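Long-range contacts in kinesin-like protein KIF19 (Mus musculus, PDB 5GSZ), which walks to microtubule plus ends as a kinesin-8 motor and depolymerises microtubules at ciliary tips, so regulating the length of motile cilia: residues Val100-Pro105 with Ile320-Pro325; Gly109-Met114 with Met248-Gly253; Met13-Val18 with Val69-Thr74. All coordinates share one frame; numbering follows the deposited sequence.

Interaction 1 (Val100-Pro105 with Ile320-Pro325)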
loop_
_atom_site.group_PDB
_atom_site.type_symbol
_atom_site.label_atom_id
_atom_site.label_comp_id
_atom_site.label_asym_id
_atom_site.label_seq_id
_atom_site.Cartn_x
_atom_site.Cartn_y
_atom_site.Cartn_z
ATOM N N VAL A 100 -4.964 2.021 -1.505
ATOM C CA VAL A 100 -4.397 1.716 -0.198
ATOM C C VAL A 100 -2.964 1.226 -0.393
ATOM O O VAL A 100 -2.732 0.216 -1.072
ATOM C CB VAL A 100 -5.232 0.669 0.552
ATOM C CG1 VAL A 100 -4.931 0.749 2.024
ATOM C CG2 VAL A 100 -6.700 0.861 0.272
ATOM N N PHE A 101 -2.012 1.936 0.216
ATOM C CA PHE A 101 -0.608 1.551 0.231
ATOM C C PHE A 101 -0.203 1.016 1.587
ATOM O O PHE A 101 -0.491 1.637 2.618
ATOM C CB PHE A 101 0.323 2.728 -0.039
ATOM C CG PHE A 101 0.042 3.432 -1.288
ATOM C CD1 PHE A 101 0.495 2.924 -2.500
ATOM C CD2 PHE A 101 -0.647 4.629 -1.265
ATOM C CE1 PHE A 101 0.251 3.599 -3.689
ATOM C CE2 PHE A 101 -0.908 5.311 -2.437
ATOM C CZ PHE A 101 -0.458 4.799 -3.655
ATOM N N ALA A 102 0.529 -0.089 1.570
ATOM C CA ALA A 102 1.375 -0.480 2.688
ATOM C C ALA A 102 2.783 0.022 2.408
ATOM O O ALA A 102 3.406 -0.396 1.426
ATOM C CB ALA A 102 1.371 -1.994 2.891
ATOM N N TYR A 103 3.276 0.912 3.263
ATOM C CA TYR A 103 4.588 1.518 3.087
ATOM C C TYR A 103 5.457 1.258 4.320
ATOM O O TYR A 103 4.972 1.214 5.456
ATOM C CB TYR A 103 4.448 3.039 2.814
ATOM C CG TYR A 103 5.734 3.852 2.825
ATOM C CD1 TYR A 103 6.327 4.245 4.014
ATOM C CD2 TYR A 103 6.346 4.240 1.627
ATOM C CE1 TYR A 103 7.492 4.995 4.018
ATOM C CE2 TYR A 103 7.509 4.985 1.620
ATOM C CZ TYR A 103 8.084 5.365 2.819
ATOM O OH TYR A 103 9.245 6.119 2.807
ATOM N N GLY A 104 6.756 1.115 4.091
ATOM C CA GLY A 104 7.698 1.018 5.176
ATOM C C GLY A 104 8.870 0.138 4.819
ATOM O O GLY A 104 8.888 -0.530 3.781
ATOM N N PRO A 105 9.881 0.130 5.680
ATOM C CA PRO A 105 11.074 -0.687 5.423
ATOM C C PRO A 105 10.745 -2.171 5.508
ATOM O O PRO A 105 9.761 -2.578 6.127
ATOM C CB PRO A 105 12.034 -0.276 6.542
ATOM C CG PRO A 105 11.438 0.928 7.168
ATOM C CD PRO A 105 9.967 0.857 6.952
ATOM N N ILE A 320 -0.702 3.318 4.766
ATOM C CA ILE A 320 -0.413 2.709 6.051
ATOM C C ILE A 320 1.100 2.551 6.145
ATOM O O ILE A 320 1.685 1.635 5.549
ATOM C CB ILE A 320 -1.125 1.369 6.226
ATOM C CG1 ILE A 320 -2.621 1.538 6.007
ATOM C CG2 ILE A 320 -0.847 0.815 7.607
ATOM C CD1 ILE A 320 -3.395 0.273 6.321
ATOM N N ALA A 321 1.733 3.454 6.893
ATOM C CA ALA A 321 3.155 3.345 7.186
ATOM C C ALA A 321 3.407 2.342 8.311
ATOM O O ALA A 321 2.624 2.237 9.259
ATOM C CB ALA A 321 3.713 4.711 7.571
ATOM N N HIS A 322 4.528 1.626 8.212
ATOM C CA HIS A 322 4.905 0.567 9.147
ATOM C C HIS A 322 6.291 0.819 9.718
ATOM O O HIS A 322 7.208 1.180 8.976
ATOM C CB HIS A 322 4.892 -0.801 8.442
ATOM C CG HIS A 322 3.545 -1.187 7.920
ATOM N ND1 HIS A 322 3.047 -0.718 6.723
ATOM C CD2 HIS A 322 2.581 -1.978 8.446
ATOM C CE1 HIS A 322 1.841 -1.217 6.529
ATOM N NE2 HIS A 322 1.532 -1.980 7.565
ATOM N N ILE A 323 6.456 0.615 11.029
ATOM C CA ILE A 323 7.773 0.689 11.663
ATOM C C ILE A 323 7.953 -0.465 12.636
ATOM O O ILE A 323 6.992 -1.073 13.118
ATOM C CB ILE A 323 8.053 2.009 12.436
ATOM C CG1 ILE A 323 7.191 2.089 13.696
ATOM C CG2 ILE A 323 7.895 3.249 11.537
ATOM C CD1 ILE A 323 7.429 3.329 14.520
ATOM N N SER A 324 9.212 -0.750 12.918
ATOM C CA SER A 324 9.615 -1.539 14.065
ATOM C C SER A 324 9.657 -0.656 15.314
ATOM O O SER A 324 9.968 0.538 15.233
ATOM C CB SER A 324 10.984 -2.158 13.825
ATOM O OG SER A 324 11.453 -2.825 14.978
ATOM N N PRO A 325 9.321 -1.203 16.480
ATOM C CA PRO A 325 9.498 -0.446 17.729
ATOM C C PRO A 325 10.897 -0.569 18.300
ATOM O O PRO A 325 11.164 -0.007 19.366
ATOM C CB PRO A 325 8.466 -1.089 18.665
ATOM C CG PRO A 325 8.353 -2.523 18.177
ATOM C CD PRO A 325 8.730 -2.539 16.709
#

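Interaction 2 (Gly109-Met114 with Met248-Gly253). With MG (magnesium ion), chain C; ADP (adenosine-5'-diphosphate), chain B.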
loop_
_atom_site.group_PDB
_atom_site.type_symbol
_atom_site.label_atom_id
_atom_site.label_comp_id
_atom_site.label_asym_id
_atom_site.label_seq_id
_atom_site.Cartn_x
_atom_site.Cartn_y
_atom_site.Cartn_z
ATOM N N GLY A 109 6.095 -4.930 8.429
ATOM C CA GLY A 109 4.690 -5.282 8.476
ATOM C C GLY A 109 3.854 -5.227 7.216
ATOM O O GLY A 109 2.725 -5.710 7.243
ATOM N N LYS A 110 4.386 -4.704 6.109
ATOM C CA LYS A 110 3.577 -4.444 4.916
ATOM C C LYS A 110 2.767 -5.670 4.472
ATOM O O LYS A 110 1.530 -5.638 4.449
ATOM C CB LYS A 110 4.482 -3.930 3.794
ATOM C CG LYS A 110 5.086 -2.554 4.093
ATOM C CD LYS A 110 5.869 -2.002 2.918
ATOM C CE LYS A 110 6.912 -2.996 2.418
ATOM N NZ LYS A 110 7.964 -3.360 3.410
ATOM N N THR A 111 3.441 -6.767 4.113
ATOM C CA THR A 111 2.699 -7.938 3.652
ATOM C C THR A 111 1.754 -8.473 4.732
ATOM O O THR A 111 0.669 -8.964 4.415
ATOM C CB THR A 111 3.665 -9.026 3.177
ATOM O OG1 THR A 111 4.569 -8.485 2.211
ATOM C CG2 THR A 111 2.922 -10.164 2.524
ATOM N N TYR A 112 2.116 -8.349 6.011
ATOM C CA TYR A 112 1.206 -8.781 7.064
ATOM C C TYR A 112 -0.071 -7.941 7.083
ATOM O O TYR A 112 -1.175 -8.484 7.204
ATOM C CB TYR A 112 1.908 -8.740 8.427
ATOM C CG TYR A 112 1.035 -9.183 9.588
ATOM C CD1 TYR A 112 0.920 -10.528 9.923
ATOM C CD2 TYR A 112 0.309 -8.256 10.338
ATOM C CE1 TYR A 112 0.123 -10.943 10.985
ATOM C CE2 TYR A 112 -0.493 -8.659 11.392
ATOM C CZ TYR A 112 -0.580 -10.010 11.709
ATOM O OH TYR A 112 -1.368 -10.420 12.750
ATOM N N THR A 113 0.064 -6.608 6.995
ATOM C CA THR A 113 -1.107 -5.733 6.959
ATOM C C THR A 113 -1.996 -6.019 5.750
ATOM O O THR A 113 -3.223 -6.052 5.887
ATOM C CB THR A 113 -0.685 -4.262 6.951
ATOM O OG1 THR A 113 -0.313 -3.857 8.269
ATOM C CG2 THR A 113 -1.836 -3.353 6.459
ATOM N N MET A 114 -1.400 -6.235 4.563
ATOM C CA MET A 114 -2.161 -6.349 3.314
ATOM C C MET A 114 -2.687 -7.759 3.050
ATOM O O MET A 114 -3.885 -7.934 2.799
ATOM C CB MET A 114 -1.323 -5.888 2.114
ATOM C CG MET A 114 -0.917 -4.435 2.208
ATOM S SD MET A 114 -2.273 -3.302 2.633
ATOM C CE MET A 114 -3.134 -3.119 1.063
ATOM N N MET A 248 -5.040 -2.004 -4.140
ATOM C CA MET A 248 -4.500 -2.396 -2.839
ATOM C C MET A 248 -3.056 -2.837 -3.036
ATOM O O MET A 248 -2.792 -3.868 -3.668
ATOM C CB MET A 248 -5.350 -3.489 -2.191
ATOM C CG MET A 248 -6.680 -2.942 -1.699
ATOM S SD MET A 248 -7.759 -4.118 -0.840
ATOM C CE MET A 248 -8.236 -5.187 -2.192
ATOM N N ILE A 249 -2.123 -2.054 -2.505
ATOM C CA ILE A 249 -0.728 -2.150 -2.905
ATOM C C ILE A 249 0.143 -2.495 -1.709
ATOM O O ILE A 249 0.063 -1.846 -0.659
ATOM C CB ILE A 249 -0.258 -0.859 -3.582
ATOM C CG1 ILE A 249 -1.117 -0.625 -4.828
ATOM C CG2 ILE A 249 1.231 -0.969 -3.928
ATOM C CD1 ILE A 249 -1.090 0.794 -5.334
ATOM N N ASP A 250 0.963 -3.536 -1.888
ATOM C CA ASP A 250 2.059 -3.916 -1.008
ATOM C C ASP A 250 3.349 -3.410 -1.652
ATOM O O ASP A 250 3.887 -4.048 -2.556
ATOM C CB ASP A 250 2.075 -5.428 -0.833
ATOM C CG ASP A 250 3.088 -5.894 0.212
ATOM O OD1 ASP A 250 3.546 -5.069 1.031
ATOM O OD2 ASP A 250 3.425 -7.097 0.213
ATOM N N LEU A 251 3.851 -2.273 -1.181
ATOM C CA LEU A 251 4.940 -1.587 -1.865
ATOM C C LEU A 251 6.268 -2.324 -1.705
ATOM O O LEU A 251 6.419 -3.259 -0.912
ATOM C CB LEU A 251 5.122 -0.163 -1.341
ATOM C CG LEU A 251 4.087 0.884 -1.710
ATOM C CD1 LEU A 251 4.387 2.207 -1.049
ATOM C CD2 LEU A 251 4.074 1.039 -3.197
ATOM N N ALA A 252 7.250 -1.865 -2.475
ATOM C CA ALA A 252 8.627 -2.222 -2.205
ATOM C C ALA A 252 9.065 -1.597 -0.882
ATOM O O ALA A 252 8.424 -0.684 -0.351
ATOM C CB ALA A 252 9.529 -1.780 -3.359
ATOM N N GLY A 253 10.153 -2.126 -0.326
ATOM C CA GLY A 253 10.635 -1.626 0.944
ATOM C C GLY A 253 11.205 -0.223 0.824
ATOM O O GLY A 253 11.774 0.159 -0.198
HETATM MG MG MG C . 6.631 -7.931 2.027
HETATM P PB ADP B . 7.261 -6.530 5.072
HETATM O O1B ADP B . 6.105 -7.082 4.269
HETATM O O2B ADP B . 7.089 -5.049 5.316
HETATM O O3B ADP B . 8.617 -6.990 4.610
HETATM P PA ADP B . 6.357 -8.624 6.701
HETATM O O1A ADP B . 4.971 -8.350 7.198
HETATM O O2A ADP B . 6.603 -9.433 5.453
HETATM O O3A ADP B . 7.150 -7.218 6.529
HETATM O "O5'" ADP B . 7.210 -9.417 7.802
HETATM C "C5'" ADP B . 7.167 -9.152 9.194
HETATM C "C4'" ADP B . 7.154 -10.492 9.898
HETATM O "O4'" ADP B . 6.567 -10.269 11.173
HETATM C "C3'" ADP B . 6.207 -11.409 9.170
HETATM O "O3'" ADP B . 6.573 -12.735 9.551
HETATM C "C2'" ADP B . 4.849 -11.040 9.729
HETATM O "O2'" ADP B . 3.993 -12.189 9.794
HETATM C "C1'" ADP B . 5.166 -10.540 11.134
HETATM N N9 ADP B . 4.428 -9.297 11.469
HETATM C C8 ADP B . 4.514 -8.113 10.823
HETATM N N7 ADP B . 3.718 -7.162 11.385
HETATM C C5 ADP B . 3.099 -7.755 12.421
HETATM C C6 ADP B . 2.115 -7.331 13.423
HETATM N N6 ADP B . 1.640 -6.060 13.432
HETATM N N1 ADP B . 1.716 -8.255 14.325
HETATM C C2 ADP B . 2.199 -9.507 14.323
HETATM N N3 ADP B . 3.085 -9.968 13.424
HETATM C C4 ADP B . 3.565 -9.151 12.471
HETATM O O HOH W 1 6.142 -5.876 1.371
HETATM O O HOH W 2 7.014 -9.464 3.128
HETATM O O HOH W 3 8.897 -7.475 2.475
HETATM O O HOH W 4 6.673 -9.329 0.496
#

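Interaction 3 (Met13-Val18 with Val69-Thr74). With ADP (adenosine-5'-diphosphate), chain B.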
loop_
_atom_site.group_PDB
_atom_site.type_symbol
_atom_site.label_atom_id
_atom_site.label_comp_id
_atom_site.label_asym_id
_atom_site.label_seq_id
_atom_site.Cartn_x
_atom_site.Cartn_y
_atom_site.Cartn_z
ATOM N N MET A 13 -5.699 9.872 3.801
ATOM C CA MET A 13 -5.504 9.421 5.168
ATOM C C MET A 13 -4.151 8.738 5.300
ATOM O O MET A 13 -3.788 7.897 4.469
ATOM C CB MET A 13 -6.576 8.446 5.621
ATOM C CG MET A 13 -6.039 7.681 6.831
ATOM S SD MET A 13 -7.129 6.744 7.881
ATOM C CE MET A 13 -6.642 5.121 7.366
ATOM N N VAL A 14 -3.430 9.065 6.370
ATOM C CA VAL A 14 -2.173 8.417 6.713
ATOM C C VAL A 14 -2.334 7.701 8.054
ATOM O O VAL A 14 -2.855 8.275 9.018
ATOM C CB VAL A 14 -1.034 9.441 6.761
ATOM C CG1 VAL A 14 0.262 8.757 7.133
ATOM C CG2 VAL A 14 -0.942 10.140 5.427
ATOM N N ALA A 15 -1.920 6.441 8.107
ATOM C CA ALA A 15 -1.979 5.650 9.322
ATOM C C ALA A 15 -0.569 5.174 9.643
ATOM O O ALA A 15 0.257 5.018 8.739
ATOM C CB ALA A 15 -2.940 4.467 9.161
ATOM N N LEU A 16 -0.274 4.949 10.926
ATOM C CA LEU A 16 1.011 4.350 11.279
ATOM C C LEU A 16 0.789 3.119 12.138
ATOM O O LEU A 16 0.076 3.185 13.147
ATOM C CB LEU A 16 1.954 5.320 12.002
ATOM C CG LEU A 16 3.346 4.654 11.962
ATOM C CD1 LEU A 16 4.432 5.576 11.398
ATOM C CD2 LEU A 16 3.772 4.045 13.301
ATOM N N ARG A 17 1.412 2.005 11.738
ATOM C CA ARG A 17 1.343 0.740 12.459
ATOM C C ARG A 17 2.711 0.369 13.007
ATOM O O ARG A 17 3.682 0.266 12.249
ATOM C CB ARG A 17 0.839 -0.385 11.565
ATOM C CG ARG A 17 0.512 -1.658 12.320
ATOM C CD ARG A 17 -0.211 -2.597 11.410
ATOM N NE ARG A 17 -0.748 -3.733 12.111
ATOM C CZ ARG A 17 -1.446 -4.688 11.520
ATOM N NH1 ARG A 17 -1.658 -4.624 10.217
ATOM N NH2 ARG A 17 -1.917 -5.709 12.222
ATOM N N VAL A 18 2.772 0.137 14.318
ATOM C CA VAL A 18 3.955 -0.401 14.981
ATOM C C VAL A 18 3.772 -1.901 15.149
ATOM O O VAL A 18 2.823 -2.352 15.808
ATOM C CB VAL A 18 4.177 0.272 16.341
ATOM C CG1 VAL A 18 5.565 -0.062 16.844
ATOM C CG2 VAL A 18 3.939 1.790 16.245
ATOM N N VAL A 69 -4.430 7.953 12.249
ATOM C CA VAL A 69 -4.692 6.869 13.185
ATOM C C VAL A 69 -3.388 6.130 13.433
ATOM O O VAL A 69 -2.500 6.095 12.573
ATOM C CB VAL A 69 -5.810 5.937 12.652
ATOM C CG1 VAL A 69 -5.416 5.328 11.329
ATOM C CG2 VAL A 69 -6.186 4.868 13.687
ATOM N N ALA A 70 -3.269 5.551 14.622
ATOM C CA ALA A 70 -2.081 4.819 15.024
ATOM C C ALA A 70 -2.482 3.426 15.491
ATOM O O ALA A 70 -3.608 3.219 15.953
ATOM C CB ALA A 70 -1.338 5.563 16.129
ATOM N N PHE A 71 -1.563 2.466 15.349
ATOM C CA PHE A 71 -1.797 1.098 15.804
ATOM C C PHE A 71 -0.493 0.508 16.318
ATOM O O PHE A 71 0.534 0.627 15.645
ATOM C CB PHE A 71 -2.321 0.180 14.685
ATOM C CG PHE A 71 -3.444 0.748 13.859
ATOM C CD1 PHE A 71 -4.740 0.760 14.327
ATOM C CD2 PHE A 71 -3.201 1.219 12.562
ATOM C CE1 PHE A 71 -5.778 1.263 13.536
ATOM C CE2 PHE A 71 -4.227 1.721 11.759
ATOM C CZ PHE A 71 -5.515 1.744 12.243
ATOM N N ASP A 72 -0.540 -0.162 17.472
ATOM C CA ASP A 72 0.544 -1.042 17.911
ATOM C C ASP A 72 -0.018 -2.441 18.162
ATOM O O ASP A 72 -1.164 -2.734 17.812
ATOM C CB ASP A 72 1.273 -0.481 19.141
ATOM C CG ASP A 72 0.402 -0.413 20.391
ATOM O OD1 ASP A 72 -0.632 -1.122 20.484
ATOM O OD2 ASP A 72 0.782 0.355 21.303
ATOM N N PHE A 73 0.789 -3.292 18.819
ATOM C CA PHE A 73 0.461 -4.713 18.977
ATOM C C PHE A 73 -0.926 -4.954 19.560
ATOM O O PHE A 73 -1.438 -6.074 19.474
ATOM C CB PHE A 73 1.485 -5.411 19.876
ATOM C CG PHE A 73 1.480 -4.914 21.299
ATOM C CD1 PHE A 73 1.956 -3.644 21.602
ATOM C CD2 PHE A 73 0.974 -5.703 22.327
ATOM C CE1 PHE A 73 1.954 -3.176 22.902
ATOM C CE2 PHE A 73 0.971 -5.242 23.635
ATOM C CZ PHE A 73 1.465 -3.974 23.917
ATOM N N THR A 74 -1.545 -3.940 20.163
ATOM C CA THR A 74 -2.888 -4.126 20.696
ATOM C C THR A 74 -3.925 -4.263 19.587
ATOM O O THR A 74 -4.913 -4.987 19.757
ATOM C CB THR A 74 -3.261 -2.969 21.618
ATOM O OG1 THR A 74 -3.208 -1.738 20.886
ATOM C CG2 THR A 74 -2.289 -2.903 22.773
HETATM P PB ADP B . 7.261 -6.530 5.072
HETATM O O1B ADP B . 6.105 -7.082 4.269
HETATM O O2B ADP B . 7.089 -5.049 5.316
HETATM O O3B ADP B . 8.617 -6.990 4.610
HETATM P PA ADP B . 6.357 -8.624 6.701
HETATM O O1A ADP B . 4.971 -8.350 7.198
HETATM O O2A ADP B . 6.603 -9.433 5.453
HETATM O O3A ADP B . 7.150 -7.218 6.529
HETATM O "O5'" ADP B . 7.210 -9.417 7.802
HETATM C "C5'" ADP B . 7.167 -9.152 9.194
HETATM C "C4'" ADP B . 7.154 -10.492 9.898
HETATM O "O4'" ADP B . 6.567 -10.269 11.173
HETATM C "C3'" ADP B . 6.207 -11.409 9.170
HETATM O "O3'" ADP B . 6.573 -12.735 9.551
HETATM C "C2'" ADP B . 4.849 -11.040 9.729
HETATM O "O2'" ADP B . 3.993 -12.189 9.794
HETATM C "C1'" ADP B . 5.166 -10.540 11.134
HETATM N N9 ADP B . 4.428 -9.297 11.469
HETATM C C8 ADP B . 4.514 -8.113 10.823
HETATM N N7 ADP B . 3.718 -7.162 11.385
HETATM C C5 ADP B . 3.099 -7.755 12.421
HETATM C C6 ADP B . 2.115 -7.331 13.423
HETATM N N6 ADP B . 1.640 -6.060 13.432
HETATM N N1 ADP B . 1.716 -8.255 14.325
HETATM C C2 ADP B . 2.199 -9.507 14.323
HETATM N N3 ADP B . 3.085 -9.968 13.424
HETATM C C4 ADP B . 3.565 -9.151 12.471
#

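Interaction 1 (Val100-Pro105 with Ile320-Pro325)
Tyr103 and His322 meet through one carbonyl oxygen, Tyr103 O, which takes two N-H groups from the same histidine. The firmer bond comes from the ring, where His322 ND1 lies 3.0 Å from Tyr103 O with an angle of 158° at the hydrogen. The oxygen sits in the plane of the imidazole at its edge, while ND1 approaches it from above the carbonyl plane and not along a lone pair. The second bond, from His322 N to Tyr103 O, is weak and bent. With CG anti to the carbonyl carbon (chi1 -62°), the ring leans across to the neighbouring strand, where His322 CE1 lies 3.7 Å from Ala102 CB. The far nitrogen, NE2, is satisfied by the hydroxyl of Thr113.

Strands 97-103 and 315-323 run side by side in parallel, deep in the central sheet of the kinesin motor domain, and the chain leaves the first of them into the P-loop. Two further backbone bonds join them: Ile320 N donates to Phe101 O at 2.7 Å, and Tyr103 N donates to Ile320 O at 2.9 Å, almost perfectly straight at 179°. Although His322 ND1 also comes within 3.0 Å of Ile320 O, the angle is too poor for a bond, so the ring N-H is spent on Tyr103.

Gly104 follows at backbone angles suited to glycine, and its O receives Lys110 NZ. Pro105 CD then rests 3.4 Å from His322 O. On the sheet face carrying Tyr103 and Ala321, the tyrosine ring stacks with Tyr339.

Interaction 2 (Gly109-Met114 with Met248-Gly253)
The flat carboxylate of Asp250 meets Thr111 at one oxygen and the magnesium's water shell at the other. Thr111 OG1 donates to Asp250 OD2 over 2.7 Å, and OD2 receives it on its syn lone pair, the side that faces OD1. OD1 itself accepts a hydrogen from water 1, also at 2.7 Å. Asp250 CG stands anti to the backbone N (chi1 -173°), which carries the group off its strand toward the helix. OD2 has a further partner in Arg206, a salt bridge.

The second flat group, the ring of Tyr112, turns away from Met248-Gly253 and has the adenine of ADP over one face, with ADP C4 3.8 Å above the ring plane and over its centre. An alanine here would probably leave that side of the adenine without its aromatic cover and the base freer to shift.

Thr111 OG1 is also a ligand of the magnesium ion, at 2.1 Å, beside ADP O1B and four waters. Asp250 is therefore a second-shell residue, positioning one ligand through OD2 and another through OD1. Lys110 bends at its last two torsions and curls round the phosphate, bringing NZ to 2.7 Å from ADP O2B. On the way its CE passes Leu251 O at 3.4 Å. The amides of Gly109, Lys110, Thr111 and Tyr112 add their N-H groups to the phosphates. One helical turn on, Met114 bends back so that its CE touches Met248 CB at 4.0 Å, an apolar contact between helix and strand.

This is the P-loop facing the start of the kinesin switch II segment, whose Asp250-Leu251-Ala252-Gly253 is the DxxG element that reaches the metal through water.

Interaction 3 (Met13-Val18 with Val69-Thr74)
Arg17 and Phe71 stand side by side on one face of the sheet, their side chains crossing at a slant, with the guanidinium and ring planes 67° apart. The aliphatic part of the arginine does the touching: Arg17 CG lies 4.1 Å from Phe71 CB, and Arg17 CB sits at the ring edge, near its plane. Arg17 CG is anti to the backbone N (chi1 -170°) and the chain stays extended to NE, which carries the guanidinium past the phenylalanine to the nucleotide. There Arg17 NE lies 3.6 Å from ADP N6. NH2 is held by Gln77, and NH1 by a weak bond to Thr113.

The phenylalanine turns its other end back along the strand, placing Phe71 CE2 4.0 Å from Ala15 CB. Val69 completes this face: its CG1 takes the crowded position between backbone N and carbonyl carbon, which brings it over Ala15 CB and within 4.1 Å of Met13 SD. Helix 77-84 covers the phenylalanine, through Val80 and Ala83. Leu16 and Ala70 point to the opposite face.

Behind these side chains the two strands run parallel, with strand 69-71 at the margin of the motor domain's central sheet. Leu16 N donates to Val69 O (3.0 Å), Phe71 N to Leu16 O (2.8 Å), and Val18 N to Phe71 O. Beyond them, Asp72 OD1 accepts from Thr74 N in an Asx turn, and from Thr74 OG1 as well.

Backbone bonds and hydrocarbon contacts thus carry the pairing, while the guanidinium N-H groups of Arg17 are taken up outside it, by Gln77 and weakly by Thr113, next to the adenine.

All three contacts reach one central sheet beside the nucleotide: interactions 1 and 3 pair its strands, and interaction 2 packs a helix against it. Interactions 1 and 3 have centres about 9 Å apart, and Ala321 joins them by its probable hydrogen bonds to Ala15 O and Arg17 N (both 2.8 Å). Interactions 1 and 2, about 7 Å apart between centres, are coupled through strand 97-103, where Ile249 N lies 2.8 Å from Val100 O, and through the P-loop. Thr113 ties all three together, its OG1 lying 2.7 Å from His322 NE2 and weakly bonded to Arg17 NH1. Interaction 2 holds the phosphates and magnesium and also stacks on the adenine, Arg17 of interaction 3 comes close to the same base, and Pro105 of interaction 1 touches ADP.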